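Local coordinates for LPXTG cell wall surface protein (Streptococcus gordonii, PDB 4IGB) that is anchored to the streptococcal cell wall and probably acts as an adhesin, this piece comprising its N-terminal N1 and N2 domains, at residues K103-Y108 / A178-A183; R29-N34 / T95-V100; A301-K306 / T429-E434. All coordinates share one frame; numbering follows the deposited sequence.

Interaction 1 of 3, residues K103-Y108 / A178-A183; sequences KQVDAY and AEIRYA
The guanidinium of Arg-181 lies flat on one face of the Tyr-108 ring, the two planes only 16° from parallel. It is shifted toward the CD2-CE2 side of the ring, with Arg-181 NH1 reaching over to 3.4 Å from Tyr-108 CZ, in a cation-pi stack. Glu-179 O lies at the edge of the Tyr-108 ring, near its plane. At the edge of the guanidinium, close to its plane, comes the carboxylate of Glu-179: Arg-181 NE bonds Glu-179 OE2 at 2.9 Å, a salt bridge along the same strand that fixes the rotation of the stacked group. The otherwise extended chain of Arg-181 bends at chi3 (-77°), which places NE beside Tyr-108 CE2.

The second aromatic, Tyr-182, is on the other side of the sheet, together with Val-105, Ala-107 and Ile-180. Lys-103 crosses one face of its ring at about a right angle, CD standing 3.6 Å above the ring centroid. Lys-103 NZ makes an off-centre cation-pi contact with the same ring, 4.5 Å from its centroid, and is hydrogen-bonded to Thr-186. Gln-104 O lies at the ring edge, and Val-105 CG2 approaches Tyr-182 CD1 at 3.9 Å.

Asp-106 and Tyr-108 form hydrogen-bonded antiparallel pairs with Arg-181 and Glu-179, each closed by two reciprocal bonds, such as Asp-106 N to Arg-181 O at 2.8 Å. The ladder runs on to Ala-183 N, which donates to Gln-104 O.

Both strands, 103-118 and 170-182, are interior members of the large antiparallel sheet of the N-terminal domain. Strands 84-100 and 268-274 flank the pair, and strand 280-287 of a second sheet packs on the apolar face through Leu-285 and Ile-287.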
loop_
_atom_site.group_PDB
_atom_site.type_symbol
_atom_site.label_atom_id
_atom_site.label_comp_id
_atom_site.label_asym_id
_atom_site.label_seq_id
_atom_site.Cartn_x
_atom_site.Cartn_y
_atom_site.Cartn_z
ATOM N N LYS B 103 -11.925 -8.031 -7.687
ATOM C CA LYS B 103 -10.789 -8.956 -7.790
ATOM C C LYS B 103 -10.165 -9.328 -6.442
ATOM O O LYS B 103 -9.946 -8.471 -5.581
ATOM C CB LYS B 103 -9.700 -8.354 -8.688
ATOM C CG LYS B 103 -10.119 -8.128 -10.146
ATOM C CD LYS B 103 -9.034 -7.340 -10.885
ATOM C CE LYS B 103 -9.141 -7.499 -12.390
ATOM N NZ LYS B 103 -8.148 -6.596 -13.054
ATOM N N GLN B 104 -9.858 -10.608 -6.270
ATOM C CA GLN B 104 -9.093 -11.044 -5.106
ATOM C C GLN B 104 -7.645 -10.539 -5.162
ATOM O O GLN B 104 -6.975 -10.608 -6.210
ATOM C CB GLN B 104 -9.103 -12.566 -4.982
ATOM C CG GLN B 104 -8.108 -13.098 -3.958
ATOM C CD GLN B 104 -8.087 -14.619 -3.912
ATOM O OE1 GLN B 104 -9.108 -15.265 -4.151
ATOM N NE2 GLN B 104 -6.920 -15.197 -3.617
ATOM N N VAL B 105 -7.174 -10.050 -4.019
ATOM C CA VAL B 105 -5.824 -9.524 -3.873
ATOM C C VAL B 105 -5.024 -10.413 -2.937
ATOM O O VAL B 105 -5.531 -10.860 -1.903
ATOM C CB VAL B 105 -5.836 -8.074 -3.324
ATOM C CG1 VAL B 105 -4.408 -7.538 -3.155
ATOM C CG2 VAL B 105 -6.638 -7.165 -4.246
ATOM N N ASP B 106 -3.781 -10.689 -3.325
ATOM C CA ASP B 106 -2.823 -11.392 -2.468
ATOM C C ASP B 106 -1.667 -10.485 -2.070
ATOM O O ASP B 106 -1.357 -9.525 -2.773
ATOM C CB ASP B 106 -2.247 -12.630 -3.165
ATOM C CG ASP B 106 -3.317 -13.588 -3.641
ATOM O OD1 ASP B 106 -4.317 -13.792 -2.926
ATOM O OD2 ASP B 106 -3.164 -14.123 -4.756
ATOM N N ALA B 107 -1.026 -10.798 -0.947
ATOM C CA ALA B 107 0.180 -10.093 -0.548
ATOM C C ALA B 107 1.378 -11.032 -0.552
ATOM O O ALA B 107 1.266 -12.217 -0.231
ATOM C CB ALA B 107 0.019 -9.476 0.825
ATOM N N TYR B 108 2.527 -10.484 -0.911
ATOM C CA TYR B 108 3.777 -11.216 -0.814
ATOM C C TYR B 108 4.703 -10.399 0.064
ATOM O O TYR B 108 4.790 -9.185 -0.083
ATOM C CB TYR B 108 4.371 -11.449 -2.207
ATOM C CG TYR B 108 3.475 -12.325 -3.044
ATOM C CD1 TYR B 108 3.695 -13.692 -3.125
ATOM C CD2 TYR B 108 2.376 -11.794 -3.702
ATOM C CE1 TYR B 108 2.872 -14.508 -3.868
ATOM C CE2 TYR B 108 1.536 -12.610 -4.458
ATOM C CZ TYR B 108 1.791 -13.963 -4.526
ATOM O OH TYR B 108 0.973 -14.783 -5.251
ATOM N N ALA B 178 7.411 -5.788 0.173
ATOM C CA ALA B 178 6.011 -6.135 0.252
ATOM C C ALA B 178 5.393 -5.819 -1.091
ATOM O O ALA B 178 5.753 -4.835 -1.742
ATOM C CB ALA B 178 5.317 -5.337 1.356
ATOM N N GLU B 179 4.451 -6.652 -1.505
ATOM C CA GLU B 179 3.809 -6.474 -2.794
ATOM C C GLU B 179 2.398 -7.006 -2.722
ATOM O O GLU B 179 2.156 -8.060 -2.134
ATOM C CB GLU B 179 4.583 -7.208 -3.901
ATOM C CG GLU B 179 3.972 -7.028 -5.287
ATOM C CD GLU B 179 4.564 -7.971 -6.332
ATOM O OE1 GLU B 179 5.731 -8.362 -6.209
ATOM O OE2 GLU B 179 3.850 -8.336 -7.279
ATOM N N ILE B 180 1.469 -6.268 -3.318
ATOM C CA ILE B 180 0.097 -6.731 -3.483
ATOM C C ILE B 180 -0.144 -7.016 -4.963
ATOM O O ILE B 180 0.425 -6.358 -5.827
ATOM C CB ILE B 180 -0.924 -5.712 -2.963
ATOM C CG1 ILE B 180 -0.616 -4.302 -3.496
ATOM C CG2 ILE B 180 -0.900 -5.714 -1.449
ATOM C CD1 ILE B 180 -1.687 -3.239 -3.119
ATOM N N ARG B 181 -1.004 -7.989 -5.244
ATOM C CA ARG B 181 -1.109 -8.563 -6.580
ATOM C C ARG B 181 -2.516 -9.112 -6.762
ATOM O O ARG B 181 -3.021 -9.796 -5.877
ATOM C CB ARG B 181 -0.105 -9.724 -6.649
ATOM C CG ARG B 181 0.416 -10.075 -7.996
ATOM C CD ARG B 181 1.355 -11.291 -7.906
ATOM N NE ARG B 181 2.693 -10.978 -7.398
ATOM C CZ ARG B 181 3.625 -11.903 -7.168
ATOM N NH1 ARG B 181 3.359 -13.189 -7.393
ATOM N NH2 ARG B 181 4.816 -11.556 -6.714
ATOM N N TYR B 182 -3.164 -8.824 -7.890
ATOM C CA TYR B 182 -4.395 -9.533 -8.200
ATOM C C TYR B 182 -4.116 -11.037 -8.415
ATOM O O TYR B 182 -3.250 -11.427 -9.206
ATOM C CB TYR B 182 -5.080 -8.944 -9.439
ATOM C CG TYR B 182 -5.632 -7.539 -9.264
ATOM C CD1 TYR B 182 -6.408 -7.207 -8.166
ATOM C CD2 TYR B 182 -5.356 -6.544 -10.199
ATOM C CE1 TYR B 182 -6.910 -5.917 -8.008
ATOM C CE2 TYR B 182 -5.847 -5.257 -10.054
ATOM C CZ TYR B 182 -6.631 -4.944 -8.952
ATOM O OH TYR B 182 -7.131 -3.657 -8.796
ATOM N N ALA B 183 -4.891 -11.875 -7.746
ATOM C CA ALA B 183 -4.732 -13.310 -7.883
ATOM C C ALA B 183 -5.028 -13.762 -9.307
ATOM O O ALA B 183 -4.433 -14.721 -9.783
ATOM C CB ALA B 183 -5.629 -14.042 -6.896
#

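Interaction 2 of 3, residues R29-N34 / T95-V100; sequences RKFNLN and TNIGTV. With SO4 (sulfate ion), chain J.
Ile-97 lays its CD1 methyl over one face of the Phe-31 ring, the two side chains meeting obliquely. The methyl is displaced toward the CB end of the ring, 3.4 Å from Phe-31 CG, and makes a CH-pi contact with the ring centroid at 3.8 Å. A chi1 of 70° puts Ile-97 CG1 between the backbone N and the carbonyl carbon and against the phenyl; CD1 continues from it over the ring. The Leu-33 and Ile-97 side chains lie side by side, pointing the same way, with Ile-97 CG2 and Leu-33 CD1 3.9 Å apart. Val-100 meets the phenyl at about a right angle and near the plane of the ring, its CG2 reaching the edge at Phe-31 CE1 (4.0 Å).

Arg-29 extends from CG to NE and slides past Val-100 in the opposite direction, carrying its guanidinium to the backbone of the partner strand. There Arg-29 NH1 donates to Thr-99 O at 2.8 Å. This bond is bent, 135° at the hydrogen, and the donor stands above the carbonyl plane. Arg-29 NH2 packs beside Gly-98 CA; a water modelled between Arg-29 NH2 and Thr-99 N is too close to the former, and its bridge is doubtful. One direct backbone bond joins the segments, Asn-32 N to Ile-97 O at 2.8 Å.

The contact joins the edge of one sheet of the N-terminal domain to strand 84-100 of another. Residues 29-34 comprise edge strand 29-30, whose neighbour is strand 280-287, and the loop after it, whereas 95-100 end strand 84-100, next to strand 103-118. Ile-180 of strand 170-182 touches both Phe-31 and Ile-97, adding a third strand of the larger sheet to the apolar cluster.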
loop_
_atom_site.group_PDB
_atom_site.type_symbol
_atom_site.label_atom_id
_atom_site.label_comp_id
_atom_site.label_asym_id
_atom_site.label_seq_id
_atom_site.Cartn_x
_atom_site.Cartn_y
_atom_site.Cartn_z
ATOM N N ARG B 29 -7.905 1.472 3.242
ATOM C CA ARG B 29 -8.212 0.070 3.458
ATOM C C ARG B 29 -7.014 -0.681 3.995
ATOM O O ARG B 29 -5.946 -0.669 3.386
ATOM C CB ARG B 29 -8.653 -0.600 2.171
ATOM C CG ARG B 29 -8.877 -2.075 2.379
ATOM C CD ARG B 29 -9.597 -2.687 1.215
ATOM N NE ARG B 29 -10.071 -4.016 1.573
ATOM C CZ ARG B 29 -10.969 -4.693 0.876
ATOM N NH1 ARG B 29 -11.501 -4.148 -0.219
ATOM N NH2 ARG B 29 -11.338 -5.903 1.284
ATOM N N LYS B 30 -7.200 -1.356 5.119
ATOM C CA LYS B 30 -6.152 -2.199 5.668
ATOM C C LYS B 30 -6.419 -3.638 5.248
ATOM O O LYS B 30 -7.485 -4.190 5.532
ATOM C CB LYS B 30 -6.113 -2.093 7.188
ATOM C CG LYS B 30 -4.937 -2.807 7.854
ATOM C CD LYS B 30 -4.932 -2.536 9.368
ATOM C CE LYS B 30 -3.551 -2.781 9.971
ATOM N NZ LYS B 30 -3.593 -2.739 11.459
ATOM N N PHE B 31 -5.458 -4.252 4.568
ATOM C CA PHE B 31 -5.675 -5.606 4.085
ATOM C C PHE B 31 -5.681 -6.626 5.225
ATOM O O PHE B 31 -5.138 -6.382 6.304
ATOM C CB PHE B 31 -4.611 -5.978 3.050
ATOM C CG PHE B 31 -4.778 -5.279 1.730
ATOM C CD1 PHE B 31 -5.947 -5.422 0.999
ATOM C CD2 PHE B 31 -3.765 -4.479 1.222
ATOM C CE1 PHE B 31 -6.105 -4.778 -0.221
ATOM C CE2 PHE B 31 -3.900 -3.855 0.006
ATOM C CZ PHE B 31 -5.081 -3.998 -0.721
ATOM N N ASN B 32 -6.274 -7.781 4.963
ATOM C CA ASN B 32 -6.290 -8.876 5.923
ATOM C C ASN B 32 -5.037 -9.737 5.833
ATOM O O ASN B 32 -4.871 -10.524 4.897
ATOM C CB ASN B 32 -7.535 -9.741 5.712
ATOM C CG ASN B 32 -8.809 -8.976 5.961
ATOM O OD1 ASN B 32 -8.917 -8.272 6.958
ATOM N ND2 ASN B 32 -9.782 -9.091 5.048
ATOM N N LEU B 33 -4.153 -9.583 6.808
ATOM C CA LEU B 33 -2.960 -10.408 6.876
ATOM C C LEU B 33 -2.934 -11.013 8.255
ATOM O O LEU B 33 -2.899 -10.287 9.252
ATOM C CB LEU B 33 -1.695 -9.576 6.655
ATOM C CG LEU B 33 -1.338 -9.154 5.234
ATOM C CD1 LEU B 33 -2.446 -8.327 4.641
ATOM C CD2 LEU B 33 -0.040 -8.360 5.259
ATOM N N ASN B 34 -2.968 -12.338 8.330
ATOM C CA ASN B 34 -3.040 -12.979 9.627
ATOM C C ASN B 34 -2.432 -14.366 9.592
ATOM O O ASN B 34 -2.025 -14.840 8.518
ATOM C CB ASN B 34 -4.487 -13.019 10.113
ATOM C CG ASN B 34 -5.414 -13.655 9.105
ATOM O OD1 ASN B 34 -5.332 -14.861 8.854
ATOM N ND2 ASN B 34 -6.311 -12.853 8.519
ATOM N N THR B 95 -2.678 -15.039 1.275
ATOM C CA THR B 95 -3.646 -15.281 0.213
ATOM C C THR B 95 -5.036 -14.704 0.523
ATOM O O THR B 95 -5.571 -14.900 1.608
ATOM C CB THR B 95 -3.800 -16.799 -0.080
ATOM O OG1 THR B 95 -2.528 -17.359 -0.420
ATOM C CG2 THR B 95 -4.759 -17.024 -1.245
ATOM N N ASN B 96 -5.631 -14.038 -0.462
ATOM C CA ASN B 96 -6.960 -13.459 -0.316
ATOM C C ASN B 96 -7.036 -12.510 0.874
ATOM O O ASN B 96 -7.719 -12.788 1.858
ATOM C CB ASN B 96 -8.025 -14.552 -0.179
ATOM C CG ASN B 96 -9.420 -13.997 -0.282
ATOM O OD1 ASN B 96 -9.605 -12.859 -0.722
ATOM N ND2 ASN B 96 -10.413 -14.783 0.128
ATOM N N ILE B 97 -6.326 -11.392 0.765
ATOM C CA ILE B 97 -6.225 -10.419 1.839
ATOM C C ILE B 97 -7.347 -9.412 1.714
ATOM O O ILE B 97 -7.502 -8.534 2.563
ATOM C CB ILE B 97 -4.876 -9.664 1.787
ATOM C CG1 ILE B 97 -4.818 -8.732 0.576
ATOM C CG2 ILE B 97 -3.696 -10.648 1.788
ATOM C CD1 ILE B 97 -3.442 -8.088 0.387
ATOM N N GLY B 98 -8.113 -9.537 0.635
ATOM C CA GLY B 98 -9.252 -8.670 0.415
ATOM C C GLY B 98 -9.743 -8.797 -1.011
ATOM O O GLY B 98 -9.083 -9.410 -1.855
ATOM N N THR B 99 -10.914 -8.230 -1.275
ATOM C CA THR B 99 -11.440 -8.139 -2.627
ATOM C C THR B 99 -11.531 -6.681 -3.037
ATOM O O THR B 99 -12.122 -5.859 -2.325
ATOM C CB THR B 99 -12.815 -8.781 -2.719
ATOM O OG1 THR B 99 -12.722 -10.134 -2.261
ATOM C CG2 THR B 99 -13.335 -8.754 -4.166
ATOM N N VAL B 100 -10.935 -6.354 -4.177
ATOM C CA VAL B 100 -10.856 -4.973 -4.631
ATOM C C VAL B 100 -11.227 -4.898 -6.114
ATOM O O VAL B 100 -10.646 -5.611 -6.942
ATOM C CB VAL B 100 -9.429 -4.413 -4.455
ATOM C CG1 VAL B 100 -9.347 -3.002 -4.976
ATOM C CG2 VAL B 100 -8.980 -4.477 -2.995
HETATM S S SO4 J . -4.671 1.104 11.510
HETATM O O1 SO4 J . -4.355 2.325 12.248
HETATM O O2 SO4 J . -3.438 0.443 11.120
HETATM O O3 SO4 J . -5.453 1.456 10.327
HETATM O O4 SO4 J . -5.425 0.188 12.367
HETATM O O HOH W 1 -13.065 -7.558 0.830
#

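Interaction 3 of 3, residues A301-K306 / T429-E434; sequences AEIPAK and TALLYE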
loop_
_atom_site.group_PDB
_atom_site.type_symbol
_atom_site.label_atom_id
_atom_site.label_comp_id
_atom_site.label_asym_id
_atom_site.label_seq_id
_atom_site.Cartn_x
_atom_site.Cartn_y
_atom_site.Cartn_z
ATOM N N ALA B 301 -29.296 -1.304 -24.424
ATOM C CA ALA B 301 -28.739 -2.612 -24.096
ATOM C C ALA B 301 -28.477 -3.427 -25.350
ATOM O O ALA B 301 -27.695 -4.375 -25.338
ATOM C CB ALA B 301 -29.679 -3.368 -23.171
ATOM N N GLU B 302 -29.144 -3.054 -26.434
ATOM C CA GLU B 302 -29.036 -3.797 -27.674
ATOM C C GLU B 302 -29.356 -2.891 -28.848
ATOM O O GLU B 302 -30.137 -1.953 -28.731
ATOM C CB GLU B 302 -29.962 -5.025 -27.657
ATOM C CG GLU B 302 -31.388 -4.783 -28.150
ATOM C CD GLU B 302 -32.312 -4.133 -27.114
ATOM O OE1 GLU B 302 -31.815 -3.527 -26.134
ATOM O OE2 GLU B 302 -33.550 -4.235 -27.291
ATOM N N ILE B 303 -28.722 -3.166 -29.975
ATOM C CA ILE B 303 -28.962 -2.416 -31.193
ATOM C C ILE B 303 -28.885 -3.357 -32.384
ATOM O O ILE B 303 -28.260 -4.420 -32.302
ATOM C CB ILE B 303 -27.889 -1.343 -31.412
ATOM C CG1 ILE B 303 -26.508 -1.993 -31.359
ATOM C CG2 ILE B 303 -28.006 -0.238 -30.386
ATOM C CD1 ILE B 303 -25.411 -1.154 -31.948
ATOM N N PRO B 304 -29.527 -2.973 -33.497
ATOM C CA PRO B 304 -29.266 -3.635 -34.773
ATOM C C PRO B 304 -27.808 -3.440 -35.162
ATOM O O PRO B 304 -27.236 -2.371 -34.935
ATOM C CB PRO B 304 -30.166 -2.877 -35.754
ATOM C CG PRO B 304 -30.479 -1.575 -35.078
ATOM C CD PRO B 304 -30.537 -1.909 -33.624
ATOM N N ALA B 305 -27.217 -4.475 -35.744
ATOM C CA ALA B 305 -25.831 -4.431 -36.176
ATOM C C ALA B 305 -25.701 -3.590 -37.437
ATOM O O ALA B 305 -25.268 -4.083 -38.482
ATOM C CB ALA B 305 -25.314 -5.845 -36.422
ATOM N N LYS B 306 -26.078 -2.319 -37.333
ATOM C CA LYS B 306 -26.042 -1.410 -38.471
ATOM C C LYS B 306 -25.296 -0.127 -38.151
ATOM O O LYS B 306 -25.252 0.299 -37.009
ATOM C CB LYS B 306 -27.467 -1.053 -38.921
ATOM C CG LYS B 306 -28.140 -2.101 -39.790
ATOM C CD LYS B 306 -29.442 -2.588 -39.175
ATOM C CE LYS B 306 -30.319 -3.269 -40.219
ATOM N NZ LYS B 306 -29.556 -4.274 -41.020
ATOM N N THR B 429 -23.428 -3.715 -24.971
ATOM C CA THR B 429 -24.507 -3.542 -25.926
ATOM C C THR B 429 -24.506 -4.702 -26.918
ATOM O O THR B 429 -23.556 -4.871 -27.690
ATOM C CB THR B 429 -24.387 -2.207 -26.657
ATOM O OG1 THR B 429 -24.444 -1.143 -25.691
ATOM C CG2 THR B 429 -25.515 -2.057 -27.674
ATOM N N ALA B 430 -25.567 -5.508 -26.872
ATOM C CA ALA B 430 -25.699 -6.670 -27.747
ATOM C C ALA B 430 -26.023 -6.249 -29.173
ATOM O O ALA B 430 -26.736 -5.271 -29.396
ATOM C CB ALA B 430 -26.772 -7.604 -27.219
ATOM N N LEU B 431 -25.504 -6.999 -30.139
ATOM C CA LEU B 431 -25.749 -6.707 -31.546
ATOM C C LEU B 431 -26.852 -7.596 -32.111
ATOM O O LEU B 431 -26.862 -8.807 -31.890
ATOM C CB LEU B 431 -24.466 -6.880 -32.359
ATOM C CG LEU B 431 -23.394 -5.807 -32.158
ATOM C CD1 LEU B 431 -22.367 -5.858 -33.276
ATOM C CD2 LEU B 431 -24.026 -4.428 -32.068
ATOM N N LEU B 432 -27.780 -6.986 -32.840
ATOM C CA LEU B 432 -28.888 -7.714 -33.445
ATOM C C LEU B 432 -28.744 -7.758 -34.962
ATOM O O LEU B 432 -28.618 -6.721 -35.611
ATOM C CB LEU B 432 -30.222 -7.069 -33.069
ATOM C CG LEU B 432 -30.950 -7.650 -31.856
ATOM C CD1 LEU B 432 -29.996 -8.458 -30.993
ATOM C CD2 LEU B 432 -31.606 -6.544 -31.046
ATOM N N TYR B 433 -28.766 -8.963 -35.521
ATOM C CA TYR B 433 -28.643 -9.139 -36.963
ATOM C C TYR B 433 -29.996 -9.445 -37.597
ATOM O O TYR B 433 -30.645 -10.431 -37.250
ATOM C CB TYR B 433 -27.645 -10.253 -37.282
ATOM C CG TYR B 433 -26.199 -9.819 -37.194
ATOM C CD1 TYR B 433 -25.576 -9.195 -38.266
ATOM C CD2 TYR B 433 -25.459 -10.033 -36.039
ATOM C CE1 TYR B 433 -24.257 -8.796 -38.191
ATOM C CE2 TYR B 433 -24.138 -9.637 -35.956
ATOM C CZ TYR B 433 -23.542 -9.019 -37.034
ATOM O OH TYR B 433 -22.227 -8.623 -36.956
ATOM N N GLU B 434 -30.415 -8.592 -38.526
ATOM C CA GLU B 434 -31.700 -8.755 -39.195
ATOM C C GLU B 434 -31.696 -8.106 -40.573
ATOM O O GLU B 434 -30.789 -7.345 -40.908
ATOM C CB GLU B 434 -32.823 -8.158 -38.344
ATOM C CG GLU B 434 -33.229 -9.014 -37.158
ATOM C CD GLU B 434 -33.585 -8.185 -35.939
ATOM O OE1 GLU B 434 -33.854 -6.976 -36.098
ATOM O OE2 GLU B 434 -33.594 -8.743 -34.822
#
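Ile-303 holds CG1 between its backbone N and carbonyl carbon (chi1 54°), which sets that atom against Leu-431 on the neighbouring strand. Leu-431 has CG anti to the carbonyl carbon (chi1 -72°). The two side chains then lie side by side and point the same way, with Leu-431 CD2 touching both Ile-303 CG1 (3.5 Å) and Ile-303 CD1. Thr-429 meets Ile-303 at about a right angle through its CG2, while its OG1 is hydrogen-bonded to Pro-300 O.

On the other face, occupied by Glu-302, Ala-430, Pro-304 and Leu-432, the aliphatic part of Glu-302 does the packing: Glu-302 CG comes within 3.4 Å of Leu-432 CD2. Beyond the strand ends, Ala-305 CB sits squarely over the centre of the Tyr-433 ring, 3.7 Å from its centroid, in a CH-pi contact.

The backbones form a parallel ladder in which Ile-303 bonds the two residues flanking Leu-431: Ile-303 N donates to Ala-430 O at 3.0 Å, and Leu-432 N donates to Ile-303 O at 2.7 Å. Ala-430 N to Ala-301 O and Ala-305 N to Leu-432 O (2.7 Å) extend it at either end. Ala-305 is the centre of an inverse gamma turn, where segment 301-306 leaves the ladder; past it, Lys-306 NZ makes a weak bond to Glu-434 O.

This pairing brings together strands 295-304 and 427-432, the first and last, in chain order, of the sheet in the N2 part of the chain. Strand 310-317 runs antiparallel to the former, and strand 409-417 antiparallel to the latter.

How the interactions relate
Interactions 1 and 2 belong to one continuous region of the N-terminal domain: strands 84-100 and 103-118 are sheet neighbours, and Val-105 O with Ile-97 N (2.8 Å) and Asp-106 OD1 with Asn-96 N (2.8 Å) probably bond the two contacts directly. Interaction 2 is the more buried, relying on apolar packing between sheets with few polar links. Interaction 1 is a regular antiparallel ladder with one face of Val-105, Ala-107, Ile-180 and Tyr-182, and another carrying Asp-106, Glu-179, Arg-181 and Tyr-108. Interaction 3 is remote, about 38 Å from interaction 1 and 41 Å from interaction 2 between centres. It lies in the other domain, is partly buried and pairs its strands in parallel.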